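PDB 6ZUS: extracellular protein 11-1 from Passalora fulva, which is an avirulence effector of a fungal plant pathogen, probably recognised by plant resistance proteins, and binds zinc ions. Local coordinates for residues A8-K12 with S77-T81; K42-Q48 with Y104-V108; W83-N87 with D136-S142. One frame throughout, in Å; residues are numbered along the deposited sequence.

The three contacts run from the middle of an elongated fold out to the end where its termini meet. Interaction 1 lies at the middle of the four-stranded antiparallel sheet, its centre about 5 Å from the chain's. Interaction 2 packs helix 101-109 and the loop after helix 31-40 over that sheet, about 12 Å away between centres, where Leu11 CD2 comes 3.4 Å from Thr105 OG1. Interaction 3 continues strand 71-86 outward to the chain's C-terminal tail, about 15 Å from interaction 1, and holds the zinc ligand His139. Interactions 2 and 3 join through Cys47 O and Arg86 N, 2.8 Å apart, a probable hydrogen bond. The Gln48 side chain is about 14 Å from zinc.

Interaction 1: A8-K12 with S77-T81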
loop_
_atom_site.group_PDB
_atom_site.type_symbol
_atom_site.label_atom_id
_atom_site.label_comp_id
_atom_site.label_asym_id
_atom_site.label_seq_id
_atom_site.Cartn_x
_atom_site.Cartn_y
_atom_site.Cartn_z
ATOM N N ALA A 8 -13.728 0.395 -0.518
ATOM C CA ALA A 8 -12.565 0.820 -1.302
ATOM C C ALA A 8 -11.429 1.035 -0.300
ATOM O O ALA A 8 -11.699 1.544 0.808
ATOM C CB ALA A 8 -12.861 2.044 -2.098
ATOM N N VAL A 9 -10.221 0.584 -0.672
ATOM C CA VAL A 9 -9.024 0.599 0.216
ATOM C C VAL A 9 -7.926 1.405 -0.497
ATOM O O VAL A 9 -7.555 1.046 -1.636
ATOM C CB VAL A 9 -8.546 -0.813 0.609
ATOM C CG1 VAL A 9 -7.330 -0.715 1.522
ATOM C CG2 VAL A 9 -9.644 -1.634 1.281
ATOM N N ALA A 10 -7.467 2.499 0.139
ATOM C CA ALA A 10 -6.300 3.308 -0.262
ATOM C C ALA A 10 -5.050 2.551 0.214
ATOM O O ALA A 10 -4.892 2.403 1.414
ATOM C CB ALA A 10 -6.365 4.691 0.326
ATOM N N LEU A 11 -4.235 2.075 -0.713
ATOM C CA LEU A 11 -3.016 1.237 -0.442
ATOM C C LEU A 11 -1.771 2.045 -0.792
ATOM O O LEU A 11 -1.775 2.825 -1.797
ATOM C CB LEU A 11 -3.062 -0.032 -1.290
ATOM C CG LEU A 11 -4.230 -0.983 -1.007
ATOM C CD1 LEU A 11 -4.439 -1.911 -2.166
ATOM C CD2 LEU A 11 -3.994 -1.770 0.257
ATOM N N LYS A 12 -0.716 1.805 -0.048
ATOM C CA LYS A 12 0.585 2.457 -0.338
ATOM C C LYS A 12 1.730 1.545 0.100
ATOM O O LYS A 12 1.692 0.996 1.233
ATOM C CB LYS A 12 0.645 3.844 0.301
ATOM C CG LYS A 12 1.922 4.583 -0.001
ATOM C CD LYS A 12 1.816 6.043 0.238
ATOM C CE LYS A 12 2.061 6.462 1.645
ATOM N NZ LYS A 12 2.599 7.852 1.666
ATOM N N SER A 77 7.546 5.766 -2.612
ATOM C CA SER A 77 6.253 5.101 -2.355
ATOM C C SER A 77 5.468 5.057 -3.651
ATOM O O SER A 77 5.753 5.838 -4.604
ATOM C CB SER A 77 5.501 5.779 -1.261
ATOM O OG SER A 77 5.177 7.119 -1.640
ATOM N N VAL A 78 4.550 4.113 -3.708
ATOM C CA VAL A 78 3.562 4.080 -4.821
ATOM C C VAL A 78 2.211 3.747 -4.185
ATOM O O VAL A 78 2.155 2.868 -3.289
ATOM C CB VAL A 78 4.005 3.117 -5.925
ATOM C CG1 VAL A 78 4.205 1.680 -5.456
ATOM C CG2 VAL A 78 3.063 3.182 -7.104
ATOM N N GLN A 79 1.177 4.490 -4.590
ATOM C CA GLN A 79 -0.163 4.360 -3.993
ATOM C C GLN A 79 -1.188 4.136 -5.106
ATOM O O GLN A 79 -1.001 4.595 -6.236
ATOM C CB GLN A 79 -0.481 5.537 -3.093
ATOM C CG GLN A 79 -0.568 6.836 -3.854
ATOM C CD GLN A 79 -0.456 8.004 -2.902
ATOM O OE1 GLN A 79 0.648 8.384 -2.471
ATOM N NE2 GLN A 79 -1.617 8.561 -2.588
ATOM N N ALA A 80 -2.224 3.399 -4.763
ATOM C CA ALA A 80 -3.381 3.136 -5.627
ATOM C C ALA A 80 -4.542 2.708 -4.728
ATOM O O ALA A 80 -4.330 2.295 -3.551
ATOM C CB ALA A 80 -3.011 2.097 -6.667
ATOM N N THR A 81 -5.745 2.778 -5.287
ATOM C CA THR A 81 -6.985 2.391 -4.585
ATOM C C THR A 81 -7.439 1.041 -5.124
ATOM O O THR A 81 -7.532 0.886 -6.361
ATOM C CB THR A 81 -8.079 3.442 -4.767
ATOM O OG1 THR A 81 -7.583 4.640 -4.145
ATOM C CG2 THR A 81 -9.384 2.985 -4.153
#
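Leu11 and Ala80 form the hydrogen-bonded pair at the centre of this antiparallel beta-sheet contact, in which segments 8-12 and 77-81, on the two middle strands of the sheet, run side by side with their axes 4.7 Å apart at closest approach. Leu11 N donates a hydrogen bond to Ala80 O at 2.8 Å, and Ala80 N donates one to Leu11 O at 3.1 Å. The non-hydrogen-bonded pairs Ala10-Thr81 and Lys12-Gln79 flank it, and here CA-H groups meet carbonyls: Gln79 CA lies 3.1 Å from Leu11 O, and Thr81 CA approaches Val9 O.

On the face carrying Lys12 and Gln79, these two chains lie alongside each other and point the same way. Lys12 leans across Ser77 because its first torsion (chi1 -178°) turns CG away from the backbone N; Lys12 CG is 4.0 Å from Ser77 CB, while Lys12 CD rests 3.8 Å from Gln79 OE1. Lys59, from strand 57-64 one strand beyond 71-86, touches Lys12, Ser77 and Gln79, and Arg130 touches Lys12 from strand 127-138, which adjoins 6-20 on its other edge.

The face of Leu11 and Ala80 is buried: Trp41 and Phe53 meet Leu11, and Phe38 of helix 31-40 packs on Ala80. Farther along, the Thr81 methyl group lies beside Val9 O, with Thr81 CG2 4.1 Å from Ala8 CB.

Interaction 2: K42-Q48 with Y104-V108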
loop_
_atom_site.group_PDB
_atom_site.type_symbol
_atom_site.label_atom_id
_atom_site.label_comp_id
_atom_site.label_asym_id
_atom_site.label_seq_id
_atom_site.Cartn_x
_atom_site.Cartn_y
_atom_site.Cartn_z
ATOM N N LYS A 42 -0.428 -8.224 -5.571
ATOM C CA LYS A 42 -1.358 -9.337 -5.882
ATOM C C LYS A 42 -2.722 -8.741 -6.224
ATOM O O LYS A 42 -3.343 -8.088 -5.355
ATOM C CB LYS A 42 -1.618 -10.273 -4.703
ATOM C CG LYS A 42 -0.501 -11.203 -4.280
ATOM C CD LYS A 42 -0.995 -12.090 -3.111
ATOM C CE LYS A 42 0.106 -12.946 -2.489
ATOM N NZ LYS A 42 -0.345 -13.651 -1.259
ATOM N N LYS A 43 -3.227 -8.999 -7.423
ATOM C CA LYS A 43 -4.527 -8.366 -7.866
ATOM C C LYS A 43 -5.671 -9.399 -7.861
ATOM O O LYS A 43 -6.840 -8.995 -8.115
ATOM C CB LYS A 43 -4.275 -7.576 -9.161
ATOM C CG LYS A 43 -3.076 -6.630 -9.013
ATOM C CD LYS A 43 -3.080 -5.362 -9.745
ATOM C CE LYS A 43 -1.867 -4.524 -9.391
ATOM N NZ LYS A 43 -0.628 -5.284 -9.673
ATOM N N ASN A 44 -5.407 -10.614 -7.378
ATOM C CA ASN A 44 -6.413 -11.699 -7.325
ATOM C C ASN A 44 -6.476 -12.292 -5.922
ATOM O O ASN A 44 -6.762 -13.497 -5.791
ATOM C CB ASN A 44 -6.121 -12.775 -8.362
ATOM C CG ASN A 44 -4.790 -13.428 -8.099
ATOM O OD1 ASN A 44 -4.009 -12.941 -7.279
ATOM N ND2 ASN A 44 -4.526 -14.532 -8.784
ATOM N N ASP A 45 -6.379 -11.448 -4.894
ATOM C CA ASP A 45 -6.668 -11.912 -3.514
ATOM C C ASP A 45 -8.116 -12.439 -3.433
ATOM O O ASP A 45 -9.009 -11.885 -4.101
ATOM C CB ASP A 45 -6.426 -10.805 -2.495
ATOM C CG ASP A 45 -6.528 -11.283 -1.054
ATOM O OD1 ASP A 45 -5.561 -11.933 -0.613
ATOM O OD2 ASP A 45 -7.567 -11.009 -0.399
ATOM N N ALA A 46 -8.362 -13.437 -2.587
ATOM C CA ALA A 46 -9.711 -13.973 -2.321
ATOM C C ALA A 46 -10.676 -12.843 -1.931
ATOM O O ALA A 46 -11.886 -12.946 -2.278
ATOM C CB ALA A 46 -9.624 -15.012 -1.232
ATOM N N CYS A 47 -10.212 -11.803 -1.203
ATOM C CA CYS A 47 -11.053 -10.642 -0.759
ATOM C C CYS A 47 -11.287 -9.601 -1.862
ATOM O O CYS A 47 -12.065 -8.656 -1.618
ATOM C CB CYS A 47 -10.458 -9.959 0.461
ATOM S SG CYS A 47 -10.388 -11.134 1.838
ATOM N N GLN A 48 -10.677 -9.742 -3.029
ATOM C CA GLN A 48 -10.801 -8.736 -4.119
ATOM C C GLN A 48 -12.204 -8.847 -4.774
ATOM O O GLN A 48 -12.583 -9.951 -5.194
ATOM C CB GLN A 48 -9.728 -8.929 -5.204
ATOM C CG GLN A 48 -9.444 -7.657 -5.993
ATOM C CD GLN A 48 -8.828 -6.585 -5.104
ATOM O OE1 GLN A 48 -7.946 -6.868 -4.292
ATOM N NE2 GLN A 48 -9.294 -5.360 -5.270
ATOM N N TYR A 104 -5.431 -7.899 4.699
ATOM C CA TYR A 104 -5.630 -7.735 3.235
ATOM C C TYR A 104 -4.404 -7.018 2.643
ATOM O O TYR A 104 -3.820 -7.486 1.664
ATOM C CB TYR A 104 -6.928 -6.997 2.927
ATOM C CG TYR A 104 -7.041 -6.542 1.499
ATOM C CD1 TYR A 104 -7.384 -7.401 0.456
ATOM C CD2 TYR A 104 -6.825 -5.219 1.166
ATOM C CE1 TYR A 104 -7.451 -6.974 -0.865
ATOM C CE2 TYR A 104 -6.883 -4.772 -0.144
ATOM C CZ TYR A 104 -7.198 -5.640 -1.169
ATOM O OH TYR A 104 -7.223 -5.130 -2.434
ATOM N N THR A 105 -4.030 -5.856 3.194
ATOM C CA THR A 105 -2.889 -5.044 2.693
ATOM C C THR A 105 -1.618 -5.888 2.709
ATOM O O THR A 105 -0.848 -5.921 1.720
ATOM C CB THR A 105 -2.718 -3.744 3.498
ATOM O OG1 THR A 105 -3.951 -3.019 3.427
ATOM C CG2 THR A 105 -1.521 -2.980 2.962
ATOM N N GLU A 106 -1.378 -6.594 3.805
ATOM C CA GLU A 106 -0.143 -7.418 3.930
ATOM C C GLU A 106 -0.115 -8.540 2.882
ATOM O O GLU A 106 0.979 -8.756 2.311
ATOM C CB GLU A 106 -0.000 -7.927 5.357
ATOM C CG GLU A 106 0.303 -6.816 6.302
ATOM C CD GLU A 106 0.516 -7.270 7.740
ATOM O OE1 GLU A 106 0.125 -8.446 8.020
ATOM O OE2 GLU A 106 1.134 -6.503 8.558
ATOM N N ARG A 107 -1.266 -9.160 2.559
ATOM C CA ARG A 107 -1.331 -10.192 1.472
ATOM C C ARG A 107 -1.074 -9.572 0.094
ATOM O O ARG A 107 -0.316 -10.150 -0.691
ATOM C CB ARG A 107 -2.656 -10.959 1.488
ATOM C CG ARG A 107 -2.812 -11.827 2.741
ATOM C CD ARG A 107 -3.921 -12.854 2.556
ATOM N NE ARG A 107 -5.184 -12.236 2.146
ATOM C CZ ARG A 107 -6.100 -11.751 2.976
ATOM N NH1 ARG A 107 -5.963 -11.902 4.276
ATOM N NH2 ARG A 107 -7.199 -11.188 2.493
ATOM N N VAL A 108 -1.667 -8.426 -0.187
ATOM C CA VAL A 108 -1.644 -7.810 -1.537
ATOM C C VAL A 108 -0.284 -7.134 -1.788
ATOM O O VAL A 108 0.221 -7.253 -2.926
ATOM C CB VAL A 108 -2.849 -6.853 -1.662
ATOM C CG1 VAL A 108 -2.707 -5.891 -2.825
ATOM C CG2 VAL A 108 -4.134 -7.676 -1.744
#
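Asp45 and Arg107 hold the loop after helix 31-40 against helix 101-109 through a side-on, two-pronged salt bridge. Arg107 NE reaches Asp45 OD1 at 2.8 Å and Arg107 NH2 reaches Asp45 OD2 at 2.9 Å, both bonds almost straight and both on the syn side of the carboxylate. The carboxylate and guanidinium planes lie only 17° apart. Asp45 also closes an Asx turn at the start of a type I beta turn: its OD2 takes a second hydrogen from Cys47 N, this one from above the carboxylate plane. With one grip from the loop and two from the helix, the buried carboxylate has little freedom to rotate, and the pairing would be expected to stabilise its negative charge.

Packing is close around Tyr104 as well. The ring carries Val108 CG2 over one face and receives Asp45 OD2 and Gln48 OE1 at its edge. Bent at chi2 (65°), the Gln48 chain brings its amide oxygen to the hydroxyl, and Tyr104 OH donates to Gln48 OE1 at 2.6 Å on a lone pair in the carbonyl plane. Cys47 belongs to the same cluster, its SG 3.3 Å from Arg107 NH2, and a disulfide ties it to Cys99; Arg107 NH1 bonds to Asp98 O.

The Lys42 side is the solvent-facing one. There the backbone bond from Lys42 N to Val108 O joins the segments, while the exposed, extended lysine chain runs alongside the last helical turn, its CD 3.2 Å from Arg107 O.

Interaction 3: W83-N87 with D136-S142; sequences WRVRN and DNVHCGS. With ZN (zinc ion), chain J.
Arg84 and Cys140 bring the backbones nearest, their CA atoms 5.6 Å apart, where the end of strand 71-86 faces the tail that leaves strand 127-138 after a corner at Asn137. Arg84 carries most of the contact. Its chain, extended from CG to NE, slides past the carbonyls of the tail, and Arg84 NH1 bonds to His139 O at 2.8 Å, the oxygen at the guanidinium edge but tilted somewhat out of its plane. Gly141 O sits over one guanidinium face; although it is 3.3 Å from Arg84 NE, the angle is too poor for a hydrogen bond. That nitrogen instead makes a salt bridge to Asp51. A water joins Arg84 NH1 to His139 N, giving the arginine a second link to the same residue.

The tail so held is part of a zinc site: His139 ND1 binds the zinc ion at 2.0 Å, with His2 and Gln143 as the other protein ligands, so the two chain termini meet at the metal. Next to it the disulfide Cys6-Cys140 fastens the tail to strand 6-20, and Asn137 and Val138 both face Cys6 in a G1 beta bulge.

Beside the corner at Asn137, Asn87 and Asp136 approach from opposite directions. Asn87 ND2 donates to the syn lone pair of Asp136 OD1 at 3.0 Å, while Asn137 N donates to the anti lone pair of that same oxygen at 2.7 Å.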
loop_
_atom_site.group_PDB
_atom_site.type_symbol
_atom_site.label_atom_id
_atom_site.label_comp_id
_atom_site.label_asym_id
_atom_site.label_seq_id
_atom_site.Cartn_x
_atom_site.Cartn_y
_atom_site.Cartn_z
ATOM N N TRP A 83 -10.559 -0.674 -5.660
ATOM C CA TRP A 83 -11.941 -0.138 -5.779
ATOM C C TRP A 83 -12.958 -0.931 -4.951
ATOM O O TRP A 83 -13.863 -0.281 -4.323
ATOM C CB TRP A 83 -12.343 -0.070 -7.245
ATOM C CG TRP A 83 -11.583 0.949 -8.021
ATOM C CD1 TRP A 83 -10.891 0.740 -9.164
ATOM C CD2 TRP A 83 -11.551 2.362 -7.755
ATOM N NE1 TRP A 83 -10.396 1.933 -9.616
ATOM C CE2 TRP A 83 -10.781 2.939 -8.777
ATOM C CE3 TRP A 83 -12.118 3.185 -6.762
ATOM C CZ2 TRP A 83 -10.521 4.308 -8.818
ATOM C CZ3 TRP A 83 -11.855 4.538 -6.794
ATOM C CH2 TRP A 83 -11.075 5.083 -7.823
ATOM N N ARG A 84 -12.827 -2.258 -4.909
ATOM C CA ARG A 84 -13.878 -3.121 -4.299
ATOM C C ARG A 84 -13.227 -4.302 -3.577
ATOM O O ARG A 84 -12.588 -5.144 -4.249
ATOM C CB ARG A 84 -14.844 -3.603 -5.386
ATOM C CG ARG A 84 -15.489 -2.499 -6.198
ATOM C CD ARG A 84 -16.364 -3.110 -7.249
ATOM N NE ARG A 84 -16.711 -2.091 -8.222
ATOM C CZ ARG A 84 -17.568 -1.100 -8.016
ATOM N NH1 ARG A 84 -18.229 -0.993 -6.870
ATOM N NH2 ARG A 84 -17.793 -0.242 -9.005
ATOM N N VAL A 85 -13.331 -4.285 -2.253
ATOM C CA VAL A 85 -12.727 -5.293 -1.349
ATOM C C VAL A 85 -13.832 -5.790 -0.402
ATOM O O VAL A 85 -14.610 -4.977 0.101
ATOM C CB VAL A 85 -11.505 -4.723 -0.606
ATOM C CG1 VAL A 85 -10.921 -5.793 0.310
ATOM C CG2 VAL A 85 -10.486 -4.142 -1.580
ATOM N N ARG A 86 -13.882 -7.089 -0.170
ATOM C CA ARG A 86 -14.936 -7.692 0.680
ATOM C C ARG A 86 -14.776 -7.133 2.089
ATOM O O ARG A 86 -13.655 -6.702 2.458
ATOM C CB ARG A 86 -14.852 -9.212 0.609
ATOM C CG ARG A 86 -15.163 -9.745 -0.777
ATOM C CD ARG A 86 -15.274 -11.215 -0.651
ATOM N NE ARG A 86 -15.212 -11.872 -1.942
ATOM C CZ ARG A 86 -16.275 -12.111 -2.722
ATOM N NH1 ARG A 86 -17.474 -11.668 -2.400
ATOM N NH2 ARG A 86 -16.088 -12.782 -3.847
ATOM N N ASN A 87 -15.876 -7.115 2.826
ATOM C CA ASN A 87 -15.869 -6.848 4.286
ATOM C C ASN A 87 -15.885 -8.150 5.089
ATOM O O ASN A 87 -16.559 -9.107 4.723
ATOM C CB ASN A 87 -17.027 -5.929 4.670
ATOM C CG ASN A 87 -16.659 -4.485 4.408
ATOM O OD1 ASN A 87 -15.574 -4.042 4.818
ATOM N ND2 ASN A 87 -17.549 -3.755 3.744
ATOM N N ASP A 136 -16.917 3.034 2.147
ATOM C CA ASP A 136 -17.587 1.756 2.553
ATOM C C ASP A 136 -18.938 1.595 1.835
ATOM O O ASP A 136 -19.398 2.511 1.141
ATOM C CB ASP A 136 -17.665 1.561 4.076
ATOM C CG ASP A 136 -17.515 0.094 4.525
ATOM O OD1 ASP A 136 -18.108 -0.794 3.853
ATOM O OD2 ASP A 136 -16.790 -0.181 5.538
ATOM N N ASN A 137 -19.526 0.407 1.926
ATOM C CA ASN A 137 -20.836 0.074 1.309
ATOM C C ASN A 137 -20.791 0.442 -0.174
ATOM O O ASN A 137 -21.667 1.205 -0.620
ATOM C CB ASN A 137 -21.982 0.768 2.050
ATOM C CG ASN A 137 -21.831 0.583 3.539
ATOM O OD1 ASN A 137 -21.857 -0.547 4.033
ATOM N ND2 ASN A 137 -21.567 1.678 4.237
ATOM N N VAL A 138 -19.791 -0.075 -0.893
ATOM C CA VAL A 138 -19.768 -0.072 -2.378
ATOM C C VAL A 138 -20.221 -1.461 -2.863
ATOM O O VAL A 138 -20.147 -2.425 -2.106
ATOM C CB VAL A 138 -18.404 0.373 -2.959
ATOM C CG1 VAL A 138 -17.951 1.741 -2.418
ATOM C CG2 VAL A 138 -17.308 -0.698 -2.821
ATOM N N HIS A 139 -20.689 -1.555 -4.091
ATOM C CA HIS A 139 -20.995 -2.859 -4.732
ATOM C C HIS A 139 -19.699 -3.691 -4.785
ATOM O O HIS A 139 -18.604 -3.117 -5.084
ATOM C CB HIS A 139 -21.578 -2.700 -6.153
ATOM C CG HIS A 139 -22.961 -2.144 -6.169
ATOM N ND1 HIS A 139 -24.012 -2.785 -6.813
ATOM C CD2 HIS A 139 -23.466 -1.004 -5.623
ATOM C CE1 HIS A 139 -25.108 -2.038 -6.681
ATOM N NE2 HIS A 139 -24.800 -0.932 -5.953
ATOM N N CYS A 140 -19.821 -5.003 -4.597
ATOM C CA CYS A 140 -18.697 -5.937 -4.812
ATOM C C CYS A 140 -18.510 -6.127 -6.323
ATOM O O CYS A 140 -17.337 -6.304 -6.761
ATOM C CB CYS A 140 -18.865 -7.223 -4.005
ATOM S SG CYS A 140 -18.909 -6.896 -2.199
ATOM N N GLY A 141 -19.623 -6.109 -7.089
ATOM C CA GLY A 141 -19.563 -6.255 -8.542
ATOM C C GLY A 141 -19.339 -4.937 -9.237
ATOM O O GLY A 141 -19.448 -3.899 -8.594
ATOM N N SER A 142 -19.030 -4.998 -10.526
ATOM C CA SER A 142 -18.806 -3.798 -11.359
ATOM C C SER A 142 -20.177 -3.183 -11.725
ATOM O O SER A 142 -20.189 -2.060 -12.264
ATOM C CB SER A 142 -18.015 -4.159 -12.576
ATOM O OG SER A 142 -18.775 -4.999 -13.439
HETATM ZN ZN ZN J . -23.962 -4.522 -7.807
HETATM O O HOH W 1 -20.545 0.983 -5.842
HETATM O O HOH W 2 -18.015 -0.490 -12.389
#